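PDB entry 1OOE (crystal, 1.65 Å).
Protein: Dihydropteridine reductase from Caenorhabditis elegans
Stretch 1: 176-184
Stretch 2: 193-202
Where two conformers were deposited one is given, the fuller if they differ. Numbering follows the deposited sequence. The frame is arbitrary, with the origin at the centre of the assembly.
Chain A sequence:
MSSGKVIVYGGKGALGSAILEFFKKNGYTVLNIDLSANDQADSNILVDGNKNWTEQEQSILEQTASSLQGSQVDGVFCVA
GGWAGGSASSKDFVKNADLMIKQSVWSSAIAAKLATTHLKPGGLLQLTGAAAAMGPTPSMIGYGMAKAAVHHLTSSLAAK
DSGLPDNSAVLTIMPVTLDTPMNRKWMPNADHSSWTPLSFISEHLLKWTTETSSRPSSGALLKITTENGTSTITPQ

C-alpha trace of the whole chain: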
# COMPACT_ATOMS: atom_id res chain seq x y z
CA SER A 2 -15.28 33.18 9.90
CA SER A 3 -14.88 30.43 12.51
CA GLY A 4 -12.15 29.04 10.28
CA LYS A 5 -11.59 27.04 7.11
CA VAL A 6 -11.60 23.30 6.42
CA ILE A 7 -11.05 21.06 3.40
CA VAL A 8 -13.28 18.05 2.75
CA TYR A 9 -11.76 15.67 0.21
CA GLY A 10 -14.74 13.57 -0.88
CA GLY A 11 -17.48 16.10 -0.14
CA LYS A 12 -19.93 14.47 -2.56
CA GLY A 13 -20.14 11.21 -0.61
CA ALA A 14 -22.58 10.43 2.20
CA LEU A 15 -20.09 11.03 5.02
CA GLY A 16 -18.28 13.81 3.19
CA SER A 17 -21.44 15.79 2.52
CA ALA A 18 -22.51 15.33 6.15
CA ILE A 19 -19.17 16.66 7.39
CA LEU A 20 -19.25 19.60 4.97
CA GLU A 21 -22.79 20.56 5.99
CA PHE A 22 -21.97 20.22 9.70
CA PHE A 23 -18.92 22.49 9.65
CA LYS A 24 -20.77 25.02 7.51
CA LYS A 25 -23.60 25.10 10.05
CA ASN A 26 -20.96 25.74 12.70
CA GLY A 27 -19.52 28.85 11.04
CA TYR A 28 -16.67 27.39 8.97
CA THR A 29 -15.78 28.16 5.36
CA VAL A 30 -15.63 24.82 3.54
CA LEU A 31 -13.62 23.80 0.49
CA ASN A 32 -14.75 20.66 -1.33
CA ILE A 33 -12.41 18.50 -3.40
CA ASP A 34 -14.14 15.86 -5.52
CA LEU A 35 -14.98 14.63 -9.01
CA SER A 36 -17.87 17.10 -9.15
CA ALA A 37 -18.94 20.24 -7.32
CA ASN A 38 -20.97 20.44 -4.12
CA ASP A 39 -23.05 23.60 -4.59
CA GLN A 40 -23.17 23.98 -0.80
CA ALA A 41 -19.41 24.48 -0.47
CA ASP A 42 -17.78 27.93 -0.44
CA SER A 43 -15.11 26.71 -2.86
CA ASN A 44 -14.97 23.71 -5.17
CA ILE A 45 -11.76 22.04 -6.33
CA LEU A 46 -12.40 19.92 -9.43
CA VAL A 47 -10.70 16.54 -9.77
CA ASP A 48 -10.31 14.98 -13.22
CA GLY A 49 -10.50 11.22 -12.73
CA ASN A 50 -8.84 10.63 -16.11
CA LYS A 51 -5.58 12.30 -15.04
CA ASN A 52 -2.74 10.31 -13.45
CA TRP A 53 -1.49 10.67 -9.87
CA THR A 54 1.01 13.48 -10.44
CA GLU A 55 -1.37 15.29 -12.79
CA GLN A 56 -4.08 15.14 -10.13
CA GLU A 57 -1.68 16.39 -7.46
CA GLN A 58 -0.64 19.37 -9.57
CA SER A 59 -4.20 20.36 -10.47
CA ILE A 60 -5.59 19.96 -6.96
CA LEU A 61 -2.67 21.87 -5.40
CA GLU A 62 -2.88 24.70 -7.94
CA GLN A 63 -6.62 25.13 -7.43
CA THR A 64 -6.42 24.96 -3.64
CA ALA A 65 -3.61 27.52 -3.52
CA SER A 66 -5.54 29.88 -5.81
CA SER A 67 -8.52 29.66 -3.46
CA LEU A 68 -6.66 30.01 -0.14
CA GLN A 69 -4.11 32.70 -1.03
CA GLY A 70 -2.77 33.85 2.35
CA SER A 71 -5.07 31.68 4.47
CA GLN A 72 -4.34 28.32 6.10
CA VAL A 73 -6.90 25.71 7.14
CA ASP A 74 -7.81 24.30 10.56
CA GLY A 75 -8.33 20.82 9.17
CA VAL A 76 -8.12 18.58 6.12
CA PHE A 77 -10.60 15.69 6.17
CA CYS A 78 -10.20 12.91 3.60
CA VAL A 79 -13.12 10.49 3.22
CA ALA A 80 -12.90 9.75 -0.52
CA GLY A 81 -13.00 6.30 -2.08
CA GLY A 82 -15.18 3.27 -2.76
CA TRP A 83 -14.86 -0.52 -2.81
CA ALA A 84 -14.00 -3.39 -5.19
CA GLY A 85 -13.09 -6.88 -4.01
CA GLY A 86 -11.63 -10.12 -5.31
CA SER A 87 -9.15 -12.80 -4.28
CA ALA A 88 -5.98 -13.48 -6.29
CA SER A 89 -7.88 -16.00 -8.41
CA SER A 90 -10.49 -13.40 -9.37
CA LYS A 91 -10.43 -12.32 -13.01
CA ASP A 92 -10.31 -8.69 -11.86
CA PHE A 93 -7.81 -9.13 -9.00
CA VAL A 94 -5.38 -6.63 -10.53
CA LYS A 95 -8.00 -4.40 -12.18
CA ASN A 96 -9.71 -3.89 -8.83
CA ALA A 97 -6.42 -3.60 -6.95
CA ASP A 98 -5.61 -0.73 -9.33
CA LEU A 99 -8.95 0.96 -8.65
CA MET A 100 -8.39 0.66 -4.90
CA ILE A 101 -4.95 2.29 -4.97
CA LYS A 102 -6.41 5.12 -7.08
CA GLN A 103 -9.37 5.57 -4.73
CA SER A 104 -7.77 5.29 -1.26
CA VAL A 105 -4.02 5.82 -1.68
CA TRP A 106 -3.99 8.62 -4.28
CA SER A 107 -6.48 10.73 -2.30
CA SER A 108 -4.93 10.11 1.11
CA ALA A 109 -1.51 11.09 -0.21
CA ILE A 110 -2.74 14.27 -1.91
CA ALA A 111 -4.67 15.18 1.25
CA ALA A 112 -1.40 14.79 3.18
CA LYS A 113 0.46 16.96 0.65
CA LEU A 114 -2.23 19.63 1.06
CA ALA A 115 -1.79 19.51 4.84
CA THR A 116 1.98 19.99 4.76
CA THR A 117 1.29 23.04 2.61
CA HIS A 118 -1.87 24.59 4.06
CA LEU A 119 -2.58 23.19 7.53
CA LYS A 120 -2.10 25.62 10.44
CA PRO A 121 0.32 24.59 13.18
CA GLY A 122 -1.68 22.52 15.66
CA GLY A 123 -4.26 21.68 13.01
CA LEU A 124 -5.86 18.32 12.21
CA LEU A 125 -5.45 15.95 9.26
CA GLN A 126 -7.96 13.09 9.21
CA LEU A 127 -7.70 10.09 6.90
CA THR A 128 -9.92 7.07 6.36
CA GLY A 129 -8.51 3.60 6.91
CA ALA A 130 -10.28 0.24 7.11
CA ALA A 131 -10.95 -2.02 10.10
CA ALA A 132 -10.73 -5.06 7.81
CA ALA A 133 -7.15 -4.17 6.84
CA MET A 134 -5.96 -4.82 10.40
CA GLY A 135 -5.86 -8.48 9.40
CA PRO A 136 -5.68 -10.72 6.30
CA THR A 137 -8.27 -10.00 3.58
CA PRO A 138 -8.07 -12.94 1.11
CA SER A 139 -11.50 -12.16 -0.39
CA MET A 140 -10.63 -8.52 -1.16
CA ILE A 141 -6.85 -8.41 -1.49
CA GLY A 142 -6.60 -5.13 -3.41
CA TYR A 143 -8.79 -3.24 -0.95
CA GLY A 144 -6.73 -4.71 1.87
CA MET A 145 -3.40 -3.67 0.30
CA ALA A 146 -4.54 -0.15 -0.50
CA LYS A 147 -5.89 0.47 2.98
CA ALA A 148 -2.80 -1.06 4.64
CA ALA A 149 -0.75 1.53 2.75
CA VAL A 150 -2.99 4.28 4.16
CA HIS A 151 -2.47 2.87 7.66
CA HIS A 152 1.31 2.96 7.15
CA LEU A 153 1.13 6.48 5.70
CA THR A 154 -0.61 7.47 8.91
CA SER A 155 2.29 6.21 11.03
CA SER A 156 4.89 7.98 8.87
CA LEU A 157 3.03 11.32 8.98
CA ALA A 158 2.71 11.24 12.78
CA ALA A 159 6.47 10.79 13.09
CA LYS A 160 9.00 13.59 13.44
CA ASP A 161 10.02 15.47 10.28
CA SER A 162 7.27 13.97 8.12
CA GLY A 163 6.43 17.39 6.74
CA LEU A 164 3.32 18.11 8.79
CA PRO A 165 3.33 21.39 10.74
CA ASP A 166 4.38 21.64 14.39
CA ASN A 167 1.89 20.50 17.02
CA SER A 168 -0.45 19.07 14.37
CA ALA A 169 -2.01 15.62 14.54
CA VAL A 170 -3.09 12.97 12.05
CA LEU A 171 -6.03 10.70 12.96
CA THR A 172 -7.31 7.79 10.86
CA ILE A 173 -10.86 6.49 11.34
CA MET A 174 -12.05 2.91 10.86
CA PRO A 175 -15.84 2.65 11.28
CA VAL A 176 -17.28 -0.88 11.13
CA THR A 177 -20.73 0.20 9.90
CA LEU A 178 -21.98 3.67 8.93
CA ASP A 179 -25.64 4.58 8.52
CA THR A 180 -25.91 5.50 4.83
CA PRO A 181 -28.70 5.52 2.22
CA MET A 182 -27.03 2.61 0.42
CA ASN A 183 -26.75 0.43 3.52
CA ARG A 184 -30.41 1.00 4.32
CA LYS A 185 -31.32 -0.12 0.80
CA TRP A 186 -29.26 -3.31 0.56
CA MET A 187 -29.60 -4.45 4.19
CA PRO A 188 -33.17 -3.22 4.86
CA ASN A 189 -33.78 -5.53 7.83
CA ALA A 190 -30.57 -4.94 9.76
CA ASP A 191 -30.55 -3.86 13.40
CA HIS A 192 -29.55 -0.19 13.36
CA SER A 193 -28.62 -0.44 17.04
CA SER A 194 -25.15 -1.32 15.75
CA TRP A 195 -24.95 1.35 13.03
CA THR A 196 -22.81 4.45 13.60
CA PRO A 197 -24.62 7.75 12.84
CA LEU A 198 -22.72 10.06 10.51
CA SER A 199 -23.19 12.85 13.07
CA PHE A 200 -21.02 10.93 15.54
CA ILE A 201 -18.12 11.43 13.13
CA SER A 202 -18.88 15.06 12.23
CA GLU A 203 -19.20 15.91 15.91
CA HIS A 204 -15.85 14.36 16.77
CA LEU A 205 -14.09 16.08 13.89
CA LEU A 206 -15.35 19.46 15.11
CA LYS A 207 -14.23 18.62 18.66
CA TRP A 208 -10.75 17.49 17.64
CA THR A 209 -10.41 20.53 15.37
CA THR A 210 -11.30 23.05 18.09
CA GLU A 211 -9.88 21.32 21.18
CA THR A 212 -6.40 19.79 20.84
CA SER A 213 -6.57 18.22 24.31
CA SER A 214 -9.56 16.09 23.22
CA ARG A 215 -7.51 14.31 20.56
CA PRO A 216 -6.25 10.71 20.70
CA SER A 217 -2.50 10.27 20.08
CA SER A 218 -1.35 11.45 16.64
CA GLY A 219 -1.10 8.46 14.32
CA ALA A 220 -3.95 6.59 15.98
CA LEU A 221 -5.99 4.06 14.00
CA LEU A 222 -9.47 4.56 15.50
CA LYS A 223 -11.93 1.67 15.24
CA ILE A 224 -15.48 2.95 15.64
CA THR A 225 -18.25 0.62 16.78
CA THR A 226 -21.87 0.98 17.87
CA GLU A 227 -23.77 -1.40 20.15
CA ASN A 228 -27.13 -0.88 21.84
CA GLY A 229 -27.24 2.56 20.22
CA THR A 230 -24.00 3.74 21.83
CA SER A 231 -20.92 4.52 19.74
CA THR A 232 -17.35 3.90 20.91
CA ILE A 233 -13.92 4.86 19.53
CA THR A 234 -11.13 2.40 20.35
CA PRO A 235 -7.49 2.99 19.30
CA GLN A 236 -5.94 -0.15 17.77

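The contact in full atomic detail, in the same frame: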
# COMPACT_ATOMS: atom_id res chain seq x y z
N VAL A 176 -16.85 0.45 11.55
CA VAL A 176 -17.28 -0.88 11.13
C VAL A 176 -18.52 -0.79 10.24
O VAL A 176 -18.59 -1.42 9.18
CB VAL A 176 -17.58 -1.77 12.36
CG1 VAL A 176 -18.19 -3.10 11.92
CG2 VAL A 176 -16.29 -2.01 13.13
N THR A 177 -19.50 0.01 10.66
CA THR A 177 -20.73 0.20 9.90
C THR A 177 -21.27 1.62 10.04
O THR A 177 -21.53 2.09 11.15
CB THR A 177 -21.85 -0.76 10.38
OG1 THR A 177 -21.44 -2.12 10.15
CG2 THR A 177 -23.14 -0.49 9.63
N LEU A 178 -21.44 2.31 8.92
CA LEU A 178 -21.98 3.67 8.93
C LEU A 178 -23.41 3.62 8.43
O LEU A 178 -23.76 2.79 7.59
CB LEU A 178 -21.17 4.58 8.01
CG LEU A 178 -19.73 4.94 8.38
CD1 LEU A 178 -19.13 5.80 7.29
CD2 LEU A 178 -19.72 5.67 9.72
N ASP A 179 -24.25 4.52 8.95
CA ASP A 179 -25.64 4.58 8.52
C ASP A 179 -25.67 5.43 7.26
O ASP A 179 -25.51 6.65 7.32
CB ASP A 179 -26.50 5.21 9.61
CG ASP A 179 -27.98 5.25 9.24
OD1 ASP A 179 -28.34 4.74 8.16
OD2 ASP A 179 -28.78 5.77 10.04
N THR A 180 -25.87 4.79 6.11
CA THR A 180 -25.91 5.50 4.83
C THR A 180 -27.13 5.06 4.04
O THR A 180 -27.72 4.02 4.32
CB THR A 180 -24.67 5.18 3.97
OG1 THR A 180 -24.70 3.79 3.60
CG2 THR A 180 -23.39 5.46 4.73
N PRO A 181 -27.54 5.87 3.04
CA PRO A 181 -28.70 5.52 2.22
C PRO A 181 -28.52 4.16 1.54
O PRO A 181 -29.47 3.39 1.44
CB PRO A 181 -28.76 6.67 1.22
CG PRO A 181 -28.26 7.83 2.02
CD PRO A 181 -27.06 7.22 2.73
N MET A 182 -27.31 3.88 1.09
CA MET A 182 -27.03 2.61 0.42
C MET A 182 -27.13 1.40 1.35
O MET A 182 -27.62 0.35 0.95
CB MET A 182 -25.65 2.62 -0.24
CG MET A 182 -25.61 3.36 -1.57
SD MET A 182 -26.68 2.61 -2.82
CE MET A 182 -28.12 3.69 -2.72
N ASN A 183 -26.67 1.55 2.59
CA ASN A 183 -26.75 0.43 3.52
C ASN A 183 -28.19 0.15 3.91
O ASN A 183 -28.56 -1.00 4.15
CB ASN A 183 -25.90 0.70 4.77
CG ASN A 183 -24.44 0.41 4.54
OD1 ASN A 183 -24.09 -0.52 3.81
ND2 ASN A 183 -23.56 1.19 5.17
N ARG A 184 -29.01 1.19 3.97
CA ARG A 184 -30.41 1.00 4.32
C ARG A 184 -31.16 0.30 3.19
O ARG A 184 -32.14 -0.40 3.44
CB ARG A 184 -31.07 2.34 4.64
CG ARG A 184 -30.52 3.00 5.89
CD ARG A 184 -31.49 4.01 6.47
NE ARG A 184 -31.07 4.40 7.81
CZ ARG A 184 -31.90 4.83 8.76
NH1 ARG A 184 -33.20 4.91 8.52
NH2 ARG A 184 -31.42 5.16 9.95
N SER A 193 -29.17 -0.69 15.72
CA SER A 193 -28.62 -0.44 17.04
C SER A 193 -27.10 -0.63 17.02
O SER A 193 -26.41 -0.37 18.01
CB SER A 193 -29.25 -1.37 18.08
OG SER A 193 -28.86 -2.72 17.86
N SER A 194 -26.58 -1.10 15.89
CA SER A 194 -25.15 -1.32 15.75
C SER A 194 -24.58 -0.48 14.61
O SER A 194 -23.44 -0.69 14.19
CB SER A 194 -24.86 -2.80 15.49
OG SER A 194 -25.50 -3.25 14.31
N TRP A 195 -25.37 0.46 14.12
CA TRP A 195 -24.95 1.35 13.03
C TRP A 195 -24.50 2.70 13.58
O TRP A 195 -25.20 3.32 14.38
CB TRP A 195 -26.11 1.55 12.06
CG TRP A 195 -26.38 0.38 11.17
CD1 TRP A 195 -26.07 -0.93 11.42
CD2 TRP A 195 -27.01 0.40 9.89
NE1 TRP A 195 -26.46 -1.72 10.36
CE2 TRP A 195 -27.04 -0.92 9.41
CE3 TRP A 195 -27.55 1.42 9.09
CZ2 TRP A 195 -27.59 -1.26 8.17
CZ3 TRP A 195 -28.10 1.09 7.86
CH2 TRP A 195 -28.12 -0.24 7.41
N THR A 196 -23.33 3.17 13.14
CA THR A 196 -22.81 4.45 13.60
C THR A 196 -23.42 5.61 12.81
O THR A 196 -23.38 5.63 11.58
CB THR A 196 -21.27 4.53 13.44
OG1 THR A 196 -20.65 3.46 14.16
CG2 THR A 196 -20.74 5.86 14.00
N PRO A 197 -24.02 6.59 13.51
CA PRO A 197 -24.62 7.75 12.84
C PRO A 197 -23.50 8.61 12.27
O PRO A 197 -22.44 8.73 12.88
CB PRO A 197 -25.35 8.46 13.98
CG PRO A 197 -25.64 7.37 14.95
CD PRO A 197 -24.36 6.58 14.94
N LEU A 198 -23.74 9.22 11.12
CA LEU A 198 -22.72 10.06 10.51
C LEU A 198 -22.38 11.24 11.42
O LEU A 198 -21.24 11.70 11.46
CB LEU A 198 -23.18 10.56 9.14
CG LEU A 198 -23.56 9.49 8.10
CD1 LEU A 198 -23.89 10.15 6.77
CD2 LEU A 198 -22.41 8.50 7.93
N SER A 199 -23.38 11.72 12.16
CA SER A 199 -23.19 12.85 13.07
C SER A 199 -22.16 12.57 14.16
O SER A 199 -21.53 13.49 14.67
CB SER A 199 -24.53 13.25 13.72
OG SER A 199 -25.04 12.21 14.54
N PHE A 200 -21.99 11.30 14.52
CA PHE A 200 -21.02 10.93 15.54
C PHE A 200 -19.63 11.34 15.04
O PHE A 200 -18.81 11.85 15.81
CB PHE A 200 -21.04 9.42 15.79
CG PHE A 200 -20.15 8.98 16.92
CD1 PHE A 200 -20.49 9.24 18.24
CD2 PHE A 200 -18.97 8.28 16.65
CE1 PHE A 200 -19.67 8.80 19.29
CE2 PHE A 200 -18.14 7.84 17.69
CZ PHE A 200 -18.50 8.11 19.02
N ILE A 201 -19.39 11.10 13.76
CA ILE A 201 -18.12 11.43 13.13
C ILE A 201 -17.94 12.95 12.97
O ILE A 201 -16.90 13.50 13.35
CB ILE A 201 -17.99 10.76 11.74
CG1 ILE A 201 -18.13 9.24 11.88
CG2 ILE A 201 -16.66 11.12 11.10
CD1 ILE A 201 -17.07 8.60 12.74
N SER A 202 -18.95 13.61 12.43
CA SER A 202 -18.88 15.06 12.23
C SER A 202 -18.64 15.77 13.55
O SER A 202 -17.83 16.70 13.63
CB SER A 202 -20.17 15.58 11.59
OG SER A 202 -20.39 14.98 10.32
O HOH W 1 -19.45 1.16 13.35

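Two loop segments of one chain, each leading into a helix, are joined by a single beta bridge between L178 and T196, with the indole of W195 packed against residues from T177 to R184 and a small apolar cluster of L178, L198 and I201 beside the bridge. The bridge rests on two backbone hydrogen bonds, both made by T196: its N donates to T177 O (2.9 Å, 163° at the hydrogen), and its O accepts from D179 N (3.0 Å, 152°). T196 thus grips the residues before and after L178, which brings the CA atoms of L178 and T196 to 4.8 Å and leaves L178 CA 3.6 Å from T196 O in a CA-H...O contact. A water extends the link at T177: it accepts from T177 N (2.9 Å) and hydrogen-bonds T196 OG1 (2.7 Å), tying the backbone of one segment to a side chain of the other.

W195 has the largest covered area of any residue here, 122 Å². Its CA-to-CB bond points sideways, but with chi1 at -75° (m) the indole reaches the first segment. T177, whose CB points toward the second segment, lays its methyl over one face of the ring: CG2 lies 3.6 Å from the centroid of the five-membered ring, only 14° off the normal, a CH-pi contact. The six-membered ring meets other neighbours at its edge, near the ring plane: D179 OD1 is 3.5 Å from W195 CE3, R184 CG 3.7 Å from W195 CZ3, and N183 O 3.4 Å from W195 CH2.

These edge neighbours are each held by bonds within their own segment. R184 pairs with D179 through two hydrogen bonds, NE to D179 OD1 (2.8 Å) and NH2 to D179 OD2 (2.7 Å), both part of a salt bridge, so the carboxylate is engaged by charge while OD1 also borders the indole. N183 ND2 donates to L178 O (2.9 Å), fastening the first helical turn back onto the bridged loop. That turn is capped by T180, whose OG1 accepts from N183 N (3.1 Å).

Beside the bridge the side-chain contacts are apolar. The CA-to-CB bond of L178 points away overall, yet its CB still lies 4.1 Å from L198 CD2, and its CD2 also reaches the second segment, 4.2 Å from T196 CB and 4.5 Å from I201 CG1. L198 also approaches the backbone, its CG 3.5 Å from D179 O. In all, the two segments bury 509 Å², summed over both sides.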